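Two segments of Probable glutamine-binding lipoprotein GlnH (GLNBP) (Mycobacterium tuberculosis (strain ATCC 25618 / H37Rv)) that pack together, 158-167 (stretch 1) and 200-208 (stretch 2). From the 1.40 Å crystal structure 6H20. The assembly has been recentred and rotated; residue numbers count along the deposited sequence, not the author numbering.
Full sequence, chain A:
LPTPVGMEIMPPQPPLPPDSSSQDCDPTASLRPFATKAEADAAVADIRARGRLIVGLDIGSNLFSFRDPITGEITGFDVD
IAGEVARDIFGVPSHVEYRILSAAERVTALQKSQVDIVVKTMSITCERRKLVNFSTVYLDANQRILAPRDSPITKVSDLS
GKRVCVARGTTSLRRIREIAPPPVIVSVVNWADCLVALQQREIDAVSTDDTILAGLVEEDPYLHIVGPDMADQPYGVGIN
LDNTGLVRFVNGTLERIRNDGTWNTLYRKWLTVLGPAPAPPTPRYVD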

# COMPACT_ATOMS: atom_id res chain seq x y z
N ASP A 158 13.82 -4.67 20.44
CA ASP A 158 14.41 -3.36 20.70
C ASP A 158 13.38 -2.24 20.66
O ASP A 158 13.66 -1.14 21.16
N LEU A 159 12.22 -2.48 20.06
CA LEU A 159 11.18 -1.47 19.98
C LEU A 159 10.45 -1.26 21.30
O LEU A 159 9.85 -0.20 21.49
N SER A 160 10.49 -2.25 22.19
CA SER A 160 9.80 -2.14 23.47
C SER A 160 10.28 -0.91 24.23
O SER A 160 11.49 -0.69 24.39
N GLY A 161 9.33 -0.10 24.69
CA GLY A 161 9.65 1.12 25.41
C GLY A 161 10.17 2.26 24.57
O GLY A 161 10.39 3.35 25.11
N LYS A 162 10.39 2.07 23.27
CA LYS A 162 10.86 3.12 22.39
C LYS A 162 9.70 3.72 21.60
O LYS A 162 8.62 3.12 21.49
N ARG A 163 9.92 4.92 21.06
CA ARG A 163 8.88 5.65 20.34
C ARG A 163 8.86 5.18 18.89
O ARG A 163 9.80 5.42 18.14
N VAL A 164 7.78 4.50 18.50
CA VAL A 164 7.66 3.92 17.16
C VAL A 164 6.48 4.57 16.46
O VAL A 164 5.36 4.59 17.00
N CYS A 165 6.72 5.08 15.26
CA CYS A 165 5.71 5.78 14.48
C CYS A 165 5.02 4.85 13.49
O CYS A 165 5.67 4.07 12.79
N VAL A 166 3.68 4.98 13.41
CA VAL A 166 2.86 4.27 12.43
C VAL A 166 1.77 5.21 11.95
O VAL A 166 1.29 6.07 12.70
N ALA A 167 1.34 5.03 10.71
CA ALA A 167 0.19 5.77 10.23
C ALA A 167 -1.10 5.12 10.71
O ALA A 167 -1.20 3.89 10.79
N GLN A 200 13.25 15.04 13.09
CA GLN A 200 13.25 15.97 14.21
C GLN A 200 13.48 15.29 15.55
O GLN A 200 13.35 15.94 16.59
N ARG A 201 13.82 13.99 15.53
CA ARG A 201 14.11 13.22 16.74
C ARG A 201 12.94 13.22 17.73
O ARG A 201 13.14 13.20 18.95
N GLU A 202 11.71 13.23 17.20
CA GLU A 202 10.51 13.13 18.01
C GLU A 202 10.05 11.69 18.19
O GLU A 202 9.11 11.44 18.95
N ILE A 203 10.72 10.76 17.51
CA ILE A 203 10.46 9.33 17.61
C ILE A 203 11.81 8.62 17.46
O ILE A 203 12.83 9.23 17.15
N ASP A 204 11.80 7.30 17.66
CA ASP A 204 13.02 6.51 17.57
C ASP A 204 13.08 5.59 16.36
O ASP A 204 14.18 5.26 15.90
N ALA A 205 11.93 5.17 15.84
CA ALA A 205 11.91 4.27 14.70
C ALA A 205 10.56 4.36 14.01
O ALA A 205 9.58 4.85 14.59
N VAL A 206 10.52 3.88 12.77
CA VAL A 206 9.28 3.73 12.01
C VAL A 206 9.14 2.26 11.66
O VAL A 206 10.14 1.61 11.35
N SER A 207 7.93 1.72 11.69
CA SER A 207 7.75 0.33 11.28
C SER A 207 6.59 0.22 10.31
O SER A 207 5.44 0.53 10.67
N THR A 208 6.88 -0.22 9.09
CA THR A 208 5.85 -0.49 8.08
C THR A 208 6.48 -1.32 6.98
O THR A 208 7.62 -1.79 7.11

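Arg163 and Asp204 dominate this contact, and Cys165 comes next. The backbones run as neighbouring parallel strands, with Val164 bridged to Ala205 and Cys165 to Val206.

Arg163 loses more surface to the other stretch than any other residue here. Its CA-to-CB bond points toward stretch 2. The side chain takes chi1 m, chi2 t and chi3 m, which carries the guanidinium to Asp204. Asp204 also points toward its partner, with chi1 m. The two groups meet in a two-pronged salt bridge. Arg163 NH2 donates to Asp204 OD1 at 2.9 Å, and Arg163 NE donates to Asp204 OD2 at 3.1 Å. Both bonds are nearly straight, and OD1 lies at the edge of the guanidinium, near its plane. Asp204 OD2 does double duty, because it also accepts from the backbone Arg163 N at 2.8 Å. The backbone answers in the other direction: Arg163 O accepts from Asp204 N at 2.8 Å and from Ala205 N at 3.1 Å. The two residues are thus tied by main chain and side chain together.

Glu202 O lies over one face of the guanidinium. It is 3.1 Å from Arg163 NH1, but the angle is too poor for a hydrogen bond. Water 1 links the same region to Arg201. It accepts from Arg163 NH2 at 3.1 Å and makes a weak bond to Arg201 O at 3.4 Å. Lys162 starts toward stretch 2, but its end leads away. Its NZ instead bonds to Asp158 O within its own stretch, at 3.2 Å.

Cys165 is buried, with chi1 t. Its side chain shares a sheet face with that of Val206. Cys165 CB packs tightly against Ile203 CD1 at 3.4 Å and more loosely against Val206 CG2 at 4.3 Å. Ile203 has chi1 p and chi2 t. Although its CA-to-CB bond points away overall, its CD1 reaches Cys165. The cysteine is also bonded covalently to a group elsewhere in the structure.

Val164 and Ala205 occupy the other face. The small Ala205 side chain meets Leu159, whose CD2 lies 4.1 Å from Ala205 CB. Leu159 starts sideways, and chi1 m with chi2 t brings its end nearer. Val164, with chi1 t, places CG1 4.2 Å from Ser207 CB. Val166, chi1 m, brings its CG1 to 3.6 Å from Ser207 O. That carbonyl oxygen is buried by the contact and has no polar partner in the model. Ser207 OG is satisfied elsewhere in the structure.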

# COMPACT_ATOMS: atom_id res chain seq x y z
CB ASP A 158 15.50 -3.08 19.66
CG ASP A 158 16.71 -3.99 19.80
OD1 ASP A 158 16.96 -4.48 20.92
OD2 ASP A 158 17.41 -4.20 18.79
CB LEU A 159 10.17 -1.85 18.89
CG LEU A 159 10.79 -1.95 17.49
CD1 LEU A 159 9.70 -2.24 16.46
CD2 LEU A 159 11.56 -0.68 17.14
CB SER A 160 10.05 -3.39 24.31
OG SER A 160 9.48 -4.55 23.71
CB LYS A 162 11.93 2.58 21.43
CG LYS A 162 13.12 1.94 22.14
CD LYS A 162 14.17 2.96 22.53
CE LYS A 162 15.47 2.29 22.99
NZ LYS A 162 15.74 1.02 22.23
CB ARG A 163 9.11 7.15 20.43
CG ARG A 163 8.99 7.72 21.84
CD ARG A 163 9.62 9.10 21.93
NE ARG A 163 11.01 9.09 21.49
CZ ARG A 163 11.72 10.18 21.21
NH1 ARG A 163 11.16 11.38 21.33
NH2 ARG A 163 12.98 10.06 20.81
CB VAL A 164 7.45 2.40 17.26
CG1 VAL A 164 7.27 1.80 15.88
CG2 VAL A 164 8.62 1.76 17.98
CB CYS A 165 6.36 6.93 13.71
SG CYS A 165 5.19 8.05 12.88
CB VAL A 166 2.22 2.98 12.99
CG1 VAL A 166 3.28 1.90 13.19
CG2 VAL A 166 1.45 3.28 14.25
CB ALA A 167 0.19 5.85 8.70
CB GLN A 200 11.95 16.77 14.23
CG GLN A 200 11.62 17.39 12.89
CD GLN A 200 10.56 18.46 12.98
OE1 GLN A 200 10.21 18.92 14.06
NE2 GLN A 200 10.05 18.86 11.82
CB ARG A 201 15.42 13.67 17.41
CG ARG A 201 16.57 13.76 16.43
CD ARG A 201 17.91 13.78 17.15
NE ARG A 201 18.94 13.06 16.40
CZ ARG A 201 19.87 13.64 15.65
NH1 ARG A 201 19.91 14.96 15.54
NH2 ARG A 201 20.77 12.91 15.01
CB GLU A 202 9.39 13.95 17.38
CG GLU A 202 9.74 15.42 17.33
CD GLU A 202 8.75 16.24 16.53
OE1 GLU A 202 8.01 15.66 15.71
OE2 GLU A 202 8.72 17.47 16.72
CB ILE A 203 9.49 8.83 16.51
CG1 ILE A 203 10.05 9.20 15.14
CG2 ILE A 203 8.09 9.40 16.72
CD1 ILE A 203 9.31 8.57 13.97
CB ASP A 204 13.19 5.69 18.85
CG ASP A 204 13.20 6.55 20.08
OD1 ASP A 204 14.08 7.44 20.15
OD2 ASP A 204 12.32 6.38 20.94
CB ALA A 205 12.19 2.83 15.13
CB VAL A 206 9.33 4.58 10.73
CG1 VAL A 206 7.99 4.53 9.99
CG2 VAL A 206 9.68 6.01 11.07
CB SER A 207 7.54 -0.61 12.47
OG SER A 207 7.43 -1.95 12.01
CB THR A 208 5.18 0.80 7.57
OG1 THR A 208 4.07 0.46 6.73
CG2 THR A 208 6.11 1.68 6.74
O HOH W 1 15.73 11.41 20.26